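Local coordinates for LysR family transcriptional regulator (Vibrio vulnificus, PDB 5B7H), which probably acts as a DNA-binding transcription factor of the LysR family, probably one that responds to hydrogen peroxide, and is represented here by its regulatory domain, at residues C22-A27 with L49-T54; L118-H123 with S145-H150. The protein carries 1 engineered substitution. One frame throughout, in Å; residues are numbered along the deposited sequence.

Both interactions lie in the LysR regulatory domain, partly buried, and neither shares a helix or strand with the other. Interaction 1 joins the ends of two neighbouring parallel strands within a beta-alpha-beta unit, whereas interaction 2 pairs a loop before helix 124-132 with the lead-in and first residues of helix 149-157. Each rests on two backbone hydrogen bonds; the first adds a glutamate chain that crosses a proline, the second a buried leucine packed on an alanine, with a partly exposed glutamate and histidine. Their centres are 13 Å apart, with Thr25 packing against Leu119 and Leu149. One sulfate is bound by residues of both, and both touch the second subunit.

Interaction 1 (C22-A27 with L49-T54); sequences CIPTIA and LREDTT. With SO4 (sulfate ion), chain C.
Cys22 and Glu51 pair where strands 16-22 and 45-51 run out side by side, the parallel strands of a beta-alpha-beta crossover through helix 27-41, at an edge of the mixed sheet of this LysR regulatory domain. Cys22 N donates to Arg50 O at 2.9 Å, with the donor almost in line with the carbonyl. The return bond, Asp52 N to Cys22 O, is longer at 3.3 Å, and that oxygen also meets the CA-H of Glu51. A CA-H...O contact from Ile23 CA to Asp52 O extends the pairing past the last strand residue at 3.4 Å.

Beyond the backbone, Glu51 carries the contact. CG stands anti to the backbone N (chi1 179°) and the rest of the chain is extended, crossing the Pro24 side chain at a slant. OE1 lies 3.5 Å from Pro24 CB, while OE2 sits equally near Ala27 CB. The carboxylate is held from elsewhere: Ser148 OG of the second subunit hydrogen-bonds to OE2. The backbone N of Glu51 is hydrogen-bonded to Thr147 OG1 of the same neighbouring subunit, which ties this strand end to the dimer interface. Farther along the two segments, Ile23 and Thr54 lie alongside each other, with CG2 of Ile23 3.5 Å from OG1 of Thr54.

Farther out, Ile23 O accepts both Ile26 N and Ala27 N, which closes the loop around Thr25. A bound sulfate, probably from the crystallisation liquor, is gripped by Thr25 through one oxygen, O3, with backbone N and hydroxyl; Arg192 NH1 also bonds to that hydroxyl. A water bridges the two segments, donating to Pro24 O and, at 2.8 Å, to Glu51 OE1.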
ATOM      1  N   CYS A  22     -12.196  -2.099   2.332  1.00  6.76           N
ATOM      2  CA  CYS A  22     -11.845  -0.773   1.860  1.00  6.57           C
ATOM      3  C   CYS A  22     -10.857  -0.869   0.705  1.00  7.39           C
ATOM      4  O   CYS A  22     -10.060  -1.809   0.647  1.00  7.24           O
ATOM      5  CB  CYS A  22     -11.223  -0.013   3.039  1.00  8.17           C
ATOM      6  SG  CYS A  22     -10.929   1.774   2.743  1.00  9.13           S
ATOM      7  N   ILE A  23     -10.939   0.075  -0.233  1.00  7.20           N
ATOM      8  CA  ILE A  23     -10.094   0.068  -1.440  1.00  8.50           C
ATOM      9  C   ILE A  23      -8.667   0.536  -1.184  1.00  8.09           C
ATOM     10  O   ILE A  23      -8.391   1.291  -0.229  1.00  7.43           O
ATOM     11  CB  ILE A  23     -10.720   0.895  -2.582  1.00  8.13           C
ATOM     12  CG1 ILE A  23     -10.919   2.332  -2.149  1.00  8.62           C
ATOM     13  CG2 ILE A  23     -12.069   0.229  -3.001  1.00 10.14           C
ATOM     14  CD1 ILE A  23     -11.355   3.222  -3.346  1.00  7.29           C
ATOM     15  N   PRO A  24      -7.724   0.130  -2.043  1.00  7.08           N
ATOM     16  CA  PRO A  24      -6.314   0.444  -1.775  1.00  8.21           C
ATOM     17  C   PRO A  24      -5.969   1.928  -1.727  1.00  8.01           C
ATOM     18  O   PRO A  24      -4.979   2.254  -1.076  1.00 10.11           O
ATOM     19  CB  PRO A  24      -5.572  -0.248  -2.929  1.00  9.91           C
ATOM     20  CG  PRO A  24      -6.476  -1.359  -3.308  1.00  9.08           C
ATOM     21  CD  PRO A  24      -7.873  -0.795  -3.177  1.00  9.64           C
ATOM     22  N   THR A  25      -6.689   2.828  -2.420  1.00  7.46           N
ATOM     23  CA  THR A  25      -6.337   4.261  -2.356  1.00  6.38           C
ATOM     24  C   THR A  25      -7.059   4.991  -1.233  1.00  7.05           C
ATOM     25  O   THR A  25      -6.993   6.235  -1.168  1.00  8.66           O
ATOM     26  CB  THR A  25      -6.586   4.965  -3.699  1.00  8.94           C
ATOM     27  OG1 THR A  25      -7.977   4.916  -4.059  1.00  9.13           O
ATOM     28  CG2 THR A  25      -5.730   4.318  -4.800  1.00  8.33           C
ATOM     29  N   ILE A  26      -7.779   4.271  -0.361  1.00  7.32           N
ATOM     30  CA  ILE A  26      -8.338   4.842   0.857  1.00  6.47           C
ATOM     31  C   ILE A  26      -7.745   4.171   2.086  1.00  8.44           C
ATOM     32  O   ILE A  26      -7.352   4.851   3.040  1.00  8.03           O
ATOM     33  CB  ILE A  26      -9.886   4.733   0.883  1.00  6.45           C
ATOM     34  CG1 ILE A  26     -10.520   5.513  -0.279  1.00  7.51           C
ATOM     35  CG2 ILE A  26     -10.409   5.226   2.242  1.00  7.26           C
ATOM     36  CD1 ILE A  26     -12.047   5.315  -0.327  1.00  9.19           C
ATOM     37  N   ALA A  27      -7.638   2.837   2.061  1.00  9.32           N
ATOM     38  CA  ALA A  27      -7.328   2.060   3.270  1.00  7.76           C
ATOM     39  C   ALA A  27      -6.080   2.516   4.022  1.00  7.96           C
ATOM     40  O   ALA A  27      -6.165   2.652   5.259  1.00 10.43           O
ATOM     41  CB  ALA A  27      -7.242   0.568   2.932  1.00 10.20           C
ATOM     42  N   LEU A  49     -10.407  -6.129   9.041  1.00  7.96           N
ATOM     43  CA  LEU A  49     -10.242  -5.280   7.866  1.00  7.49           C
ATOM     44  C   LEU A  49      -9.828  -6.101   6.660  1.00  7.67           C
ATOM     45  O   LEU A  49      -8.973  -6.999   6.773  1.00  9.78           O
ATOM     46  CB  LEU A  49      -9.189  -4.164   8.097  1.00  8.06           C
ATOM     47  CG  LEU A  49      -9.564  -3.185   9.205  1.00  7.50           C
ATOM     48  CD1 LEU A  49      -8.371  -2.236   9.368  1.00 10.36           C
ATOM     49  CD2 LEU A  49     -10.754  -2.382   8.744  1.00  9.40           C
ATOM     50  N   ARG A  50     -10.384  -5.770   5.495  1.00  7.37           N
ATOM     51  CA  ARG A  50     -10.007  -6.369   4.217  1.00  7.44           C
ATOM     52  C   ARG A  50      -9.741  -5.282   3.202  1.00  7.90           C
ATOM     53  O   ARG A  50     -10.564  -4.371   3.042  1.00  9.55           O
ATOM     54  CB  ARG A  50     -11.191  -7.222   3.726  1.00  9.03           C
ATOM     55  CG  ARG A  50     -11.124  -7.604   2.263  1.00 16.22           C
ATOM     56  CD  ARG A  50     -10.203  -8.735   2.007  1.00 16.41           C
ATOM     57  NE  ARG A  50     -10.501  -9.823   2.932  1.00 20.18           N
ATOM     58  CZ  ARG A  50     -11.534 -10.676   2.834  1.00 30.36           C
ATOM     59  NH1 ARG A  50     -12.415 -10.603   1.812  1.00 23.33           N
ATOM     60  NH2 ARG A  50     -11.697 -11.610   3.788  1.00 22.20           N
ATOM     61  N   GLU A  51      -8.586  -5.323   2.543  1.00  7.82           N
ATOM     62  CA  GLU A  51      -8.262  -4.385   1.486  1.00  8.14           C
ATOM     63  C   GLU A  51      -8.344  -5.131   0.160  1.00  8.81           C
ATOM     64  O   GLU A  51      -7.730  -6.199  -0.012  1.00 10.06           O
ATOM     65  CB  GLU A  51      -6.860  -3.793   1.713  1.00  7.97           C
ATOM     66  CG  GLU A  51      -6.485  -2.816   0.613  1.00 11.77           C
ATOM     67  CD  GLU A  51      -5.134  -2.127   0.851  1.00 12.18           C
ATOM     68  OE1 GLU A  51      -4.386  -1.999  -0.156  1.00 16.41           O
ATOM     69  OE2 GLU A  51      -4.817  -1.759   1.990  1.00 16.15           O
ATOM     70  N   ASP A  52      -9.093  -4.566  -0.792  1.00  8.45           N
ATOM     71  CA  ASP A  52      -9.263  -5.265  -2.072  1.00  8.93           C
ATOM     72  C   ASP A  52      -9.832  -4.244  -3.054  1.00  7.92           C
ATOM     73  O   ASP A  52     -10.224  -3.143  -2.656  1.00  9.03           O
ATOM     74  CB  ASP A  52     -10.162  -6.522  -1.974  1.00 10.66           C
ATOM     75  CG  ASP A  52      -9.788  -7.644  -2.980  1.00 13.78           C
ATOM     76  OD1 ASP A  52     -10.150  -8.822  -2.685  1.00 16.20           O
ATOM     77  OD2 ASP A  52      -9.161  -7.364  -4.066  1.00 14.87           O
ATOM     78  N   THR A  53      -9.869  -4.660  -4.338  1.00 11.44           N
ATOM     79  CA  THR A  53     -10.435  -3.870  -5.440  1.00 15.41           C
ATOM     80  C   THR A  53     -11.941  -3.699  -5.229  1.00  9.53           C
ATOM     81  O   THR A  53     -12.579  -4.555  -4.622  1.00  9.52           O
ATOM     82  CB  THR A  53     -10.283  -4.671  -6.787  1.00 13.89           C
ATOM     83  OG1 THR A  53     -11.221  -5.811  -6.913  1.00 21.08           O
ATOM     84  CG2 THR A  53      -9.040  -5.164  -6.959  1.00 14.67           C
ATOM     85  N   THR A  54     -12.509  -2.642  -5.835  1.00  8.05           N
ATOM     86  CA  THR A  54     -13.961  -2.393  -5.713  1.00  8.10           C
ATOM     87  C   THR A  54     -14.799  -3.617  -6.093  1.00  9.39           C
ATOM     88  O   THR A  54     -15.687  -4.031  -5.338  1.00 10.43           O
ATOM     89  CB  THR A  54     -14.364  -1.181  -6.562  1.00  9.40           C
ATOM     90  OG1 THR A  54     -13.725  -0.020  -6.059  1.00 11.56           O
ATOM     91  CG2 THR A  54     -15.882  -0.939  -6.526  1.00 11.75           C
TER
HETATM   92  S   SO4 C 401      -8.364   1.957  -6.072  1.00 16.69           S
HETATM   93  O1  SO4 C 401      -9.770   1.499  -6.443  1.00 23.82           O
HETATM   94  O2  SO4 C 401      -8.023   3.042  -7.027  1.00 14.54           O
HETATM   95  O3  SO4 C 401      -8.397   2.371  -4.681  1.00 12.97           O
HETATM   96  O4  SO4 C 401      -7.462   0.836  -6.225  1.00 21.18           O
HETATM   97  O   HOH W   1      -2.831   0.319  -0.580  1.00 33.34           O

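Interaction 2 (L118-H123 with S145-H150). With SO4 (sulfate ion), chain C.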
ATOM      1  N   LEU A 118      -1.243   6.783 -14.909  1.00 11.52           N
ATOM      2  CA  LEU A 118      -2.479   6.421 -14.208  1.00 14.06           C
ATOM      3  C   LEU A 118      -2.417   4.967 -13.778  1.00 14.23           C
ATOM      4  O   LEU A 118      -1.746   4.152 -14.417  1.00 13.85           O
ATOM      5  CB  LEU A 118      -3.711   6.518 -15.120  1.00 12.82           C
ATOM      6  CG  LEU A 118      -3.932   7.953 -15.625  1.00 12.96           C
ATOM      7  CD1 LEU A 118      -4.976   7.958 -16.741  1.00 12.58           C
ATOM      8  CD2 LEU A 118      -4.349   8.908 -14.493  1.00 11.70           C
ATOM      9  N   LEU A 119      -3.123   4.654 -12.683  1.00 10.00           N
ATOM     10  CA  LEU A 119      -3.332   3.256 -12.335  1.00  9.29           C
ATOM     11  C   LEU A 119      -4.152   2.536 -13.408  1.00 13.20           C
ATOM     12  O   LEU A 119      -4.981   3.134 -14.124  1.00 14.50           O
ATOM     13  CB  LEU A 119      -4.103   3.132 -11.015  1.00  8.81           C
ATOM     14  CG  LEU A 119      -3.358   3.702  -9.814  1.00  8.57           C
ATOM     15  CD1 LEU A 119      -4.316   3.843  -8.621  1.00 10.98           C
ATOM     16  CD2 LEU A 119      -2.139   2.794  -9.391  1.00 11.86           C
ATOM     17  N   GLU A 120      -3.934   1.221 -13.506  1.00 13.40           N
ATOM     18  CA  GLU A 120      -4.784   0.351 -14.322  1.00 14.31           C
ATOM     19  C   GLU A 120      -6.272   0.433 -13.856  1.00 25.38           C
ATOM     20  O   GLU A 120      -6.561   0.809 -12.727  1.00 19.56           O
ATOM     21  CB  GLU A 120      -4.357  -1.099 -14.116  1.00 19.36           C
ATOM     22  CG  GLU A 120      -2.966  -1.462 -14.543  1.00 29.10           C
ATOM     23  CD  GLU A 120      -2.695  -2.973 -14.356  1.00 38.22           C
ATOM     24  OE1 GLU A 120      -3.439  -3.605 -13.550  1.00 36.10           O
ATOM     25  OE2 GLU A 120      -1.753  -3.516 -15.010  1.00 35.03           O
ATOM     26  N   LYS A 121      -7.197  -0.143 -14.668  1.00 29.41           N
ATOM     27  CA  LYS A 121      -8.663   0.075 -14.563  1.00 19.31           C
ATOM     28  C   LYS A 121      -9.338  -0.614 -13.373  1.00 24.73           C
ATOM     29  O   LYS A 121     -10.369  -0.124 -12.888  1.00 26.70           O
ATOM     30  CB  LYS A 121      -9.349  -0.357 -15.867  1.00 33.84           C
ATOM     31  CG  LYS A 121      -8.817   0.329 -17.144  1.00 48.62           C
ATOM     32  CD  LYS A 121      -8.215   1.738 -16.867  1.00 53.77           C
ATOM     33  CE  LYS A 121      -7.928   2.503 -18.185  1.00 59.39           C
ATOM     34  NZ  LYS A 121      -7.632   3.991 -18.079  1.00 53.95           N
ATOM     35  N   GLU A 122      -8.761  -1.677 -12.818  1.00 29.08           N
ATOM     36  CA  GLU A 122      -9.341  -2.234 -11.586  1.00 31.97           C
ATOM     37  C   GLU A 122      -9.401  -1.199 -10.457  1.00 28.84           C
ATOM     38  O   GLU A 122     -10.181  -1.382  -9.504  1.00 27.68           O
ATOM     39  CB  GLU A 122      -8.600  -3.503 -11.125  1.00 40.25           C
ATOM     40  CG  GLU A 122      -8.991  -4.753 -11.941  1.00 55.18           C
ATOM     41  CD  GLU A 122     -10.439  -5.176 -11.691  1.00 65.31           C
ATOM     42  OE1 GLU A 122     -10.847  -5.202 -10.506  1.00 67.95           O
ATOM     43  OE2 GLU A 122     -11.174  -5.461 -12.670  1.00 65.00           O
ATOM     44  N   HIS A 123      -8.655  -0.093 -10.606  1.00 18.10           N
ATOM     45  CA  HIS A 123      -8.566   0.982  -9.632  1.00 16.68           C
ATOM     46  C   HIS A 123      -9.566   2.098  -9.942  1.00 16.35           C
ATOM     47  O   HIS A 123      -9.575   2.729 -11.023  1.00 15.78           O
ATOM     48  CB  HIS A 123      -7.141   1.516  -9.577  1.00 13.93           C
ATOM     49  CG  HIS A 123      -6.136   0.444  -9.267  1.00 18.16           C
ATOM     50  ND1 HIS A 123      -5.827   0.053  -7.987  1.00 29.56           N
ATOM     51  CD2 HIS A 123      -5.426  -0.358 -10.097  1.00 28.01           C
ATOM     52  CE1 HIS A 123      -4.952  -0.945  -8.043  1.00 23.87           C
ATOM     53  NE2 HIS A 123      -4.690  -1.198  -9.311  1.00 25.66           N
ATOM     54  N   SER A 145       0.815   1.452 -17.440  1.00 14.19           N
ATOM     55  CA  SER A 145      -0.083   1.655 -16.319  1.00 13.61           C
ATOM     56  C   SER A 145       0.566   1.256 -15.007  1.00 13.51           C
ATOM     57  O   SER A 145       1.247   0.232 -14.917  1.00 15.47           O
ATOM     58  CB  SER A 145      -1.340   0.824 -16.504  1.00 16.07           C
ATOM     59  OG  SER A 145      -1.994   1.204 -17.702  1.00 19.05           O
ATOM     60  N   ALA A 146       0.301   2.052 -13.981  1.00 12.55           N
ATOM     61  CA  ALA A 146       0.768   1.763 -12.637  1.00 10.98           C
ATOM     62  C   ALA A 146      -0.148   0.761 -11.953  1.00 11.80           C
ATOM     63  O   ALA A 146      -1.315   0.594 -12.310  1.00 10.73           O
ATOM     64  CB  ALA A 146       0.834   3.045 -11.772  1.00 15.03           C
ATOM     65  N   THR A 147       0.409   0.065 -10.973  1.00 10.29           N
ATOM     66  CA  THR A 147      -0.336  -0.961 -10.257  1.00  9.91           C
ATOM     67  C   THR A 147      -0.479  -0.688  -8.758  1.00 11.16           C
ATOM     68  O   THR A 147      -1.131  -1.471  -8.068  1.00 15.89           O
ATOM     69  CB  THR A 147       0.313  -2.321 -10.538  1.00 16.17           C
ATOM     70  OG1 THR A 147       1.737  -2.114 -10.490  1.00 19.48           O
ATOM     71  CG2 THR A 147      -0.012  -2.716 -11.958  1.00 14.14           C
ATOM     72  N   SER A 148       0.065   0.408  -8.243  1.00  8.90           N
ATOM     73  CA  SER A 148      -0.217   0.814  -6.863  1.00  9.50           C
ATOM     74  C   SER A 148       0.007   2.321  -6.770  1.00  8.33           C
ATOM     75  O   SER A 148       0.795   2.909  -7.539  1.00  7.91           O
ATOM     76  CB  SER A 148       0.691   0.075  -5.851  1.00  9.31           C
ATOM     77  OG  SER A 148       2.030   0.558  -5.892  1.00  9.83           O
ATOM     78  N   LEU A 149      -0.689   2.960  -5.819  1.00  9.54           N
ATOM     79  CA  LEU A 149      -0.501   4.390  -5.698  1.00  8.77           C
ATOM     80  C   LEU A 149       0.942   4.724  -5.272  1.00  7.71           C
ATOM     81  O   LEU A 149       1.480   5.744  -5.731  1.00  9.89           O
ATOM     82  CB  LEU A 149      -1.512   4.903  -4.665  1.00 13.62           C
ATOM     83  CG  LEU A 149      -1.571   6.435  -4.458  1.00 14.46           C
ATOM     84  CD1 LEU A 149      -1.865   7.163  -5.731  1.00 14.74           C
ATOM     85  CD2 LEU A 149      -2.623   6.819  -3.384  1.00 17.31           C
ATOM     86  N   HIS A 150       1.579   3.907  -4.409  1.00  7.37           N
ATOM     87  CA  HIS A 150       2.952   4.233  -4.004  1.00  8.40           C
ATOM     88  C   HIS A 150       3.893   4.191  -5.184  1.00  9.13           C
ATOM     89  O   HIS A 150       4.774   5.059  -5.317  1.00  8.69           O
ATOM     90  CB  HIS A 150       3.438   3.216  -2.982  1.00 13.19           C
ATOM     91  CG  HIS A 150       2.551   3.137  -1.801  1.00 22.80           C
ATOM     92  ND1 HIS A 150       1.438   2.315  -1.767  1.00 29.81           N
ATOM     93  CD2 HIS A 150       2.563   3.829  -0.637  1.00 25.46           C
ATOM     94  CE1 HIS A 150       0.816   2.491  -0.610  1.00 36.46           C
ATOM     95  NE2 HIS A 150       1.474   3.407   0.090  1.00 29.69           N
TER
HETATM   96  S   SO4 C 401      -8.364   1.957  -6.072  1.00 16.69           S
HETATM   97  O1  SO4 C 401      -9.770   1.499  -6.443  1.00 23.82           O
HETATM   98  O2  SO4 C 401      -8.023   3.042  -7.027  1.00 14.54           O
HETATM   99  O3  SO4 C 401      -8.397   2.371  -4.681  1.00 12.97           O
HETATM  100  O4  SO4 C 401      -7.462   0.836  -6.225  1.00 21.18           O
HETATM  101  O   HOH W   2      -3.157  -3.040 -10.414  1.00 31.97           O
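Glu120 reaches across to three successive residues, Ser145, Ala146 and Thr147, and its side chain can be followed atom by atom. CB lies 3.9 Å from Ala146 O. CG, anti to the carbonyl carbon (chi1 -63°), rests 3.4 Å from Ser145 CB. The chain then runs beside the Thr147 side chain in the same direction, until CD and OE2 meet the methyl CG2, the latter at 3.6 Å. OE1 takes a hydrogen bond from a water that also bonds to His123 NE2 and, weakly, to Thr147 O, so a single solvent molecule links the glutamate, the imidazole and the facing backbone.

A single bridge joins the two backbones. Ala146 N donates to Leu118 O at 3.0 Å, and Glu120 N answers by donating to Ala146 O at 2.9 Å, lying in the plane of that carbonyl. Between the two bonds Leu119, although its CB leads away, brings CD2 back to the facing segment. Leu119 CD2 packs on Ala146 CB at 3.8 Å. Leu119 CD2 also lies 3.4 Å from Ser148 C; Leu125 and Leu152 pack on the same leucine.

The type I turn from Glu120 to His123 then leads to the imidazole. That water and the sulfate both lie at the ring's edge, near its plane, and ND1 donates to sulfate O4. Ser124 N and Leu125 N bind the same ion, an arrangement typical of an anion site at a helix N-terminus, here that of helix 124-132 in a periplasmic-binding-protein-like regulatory domain.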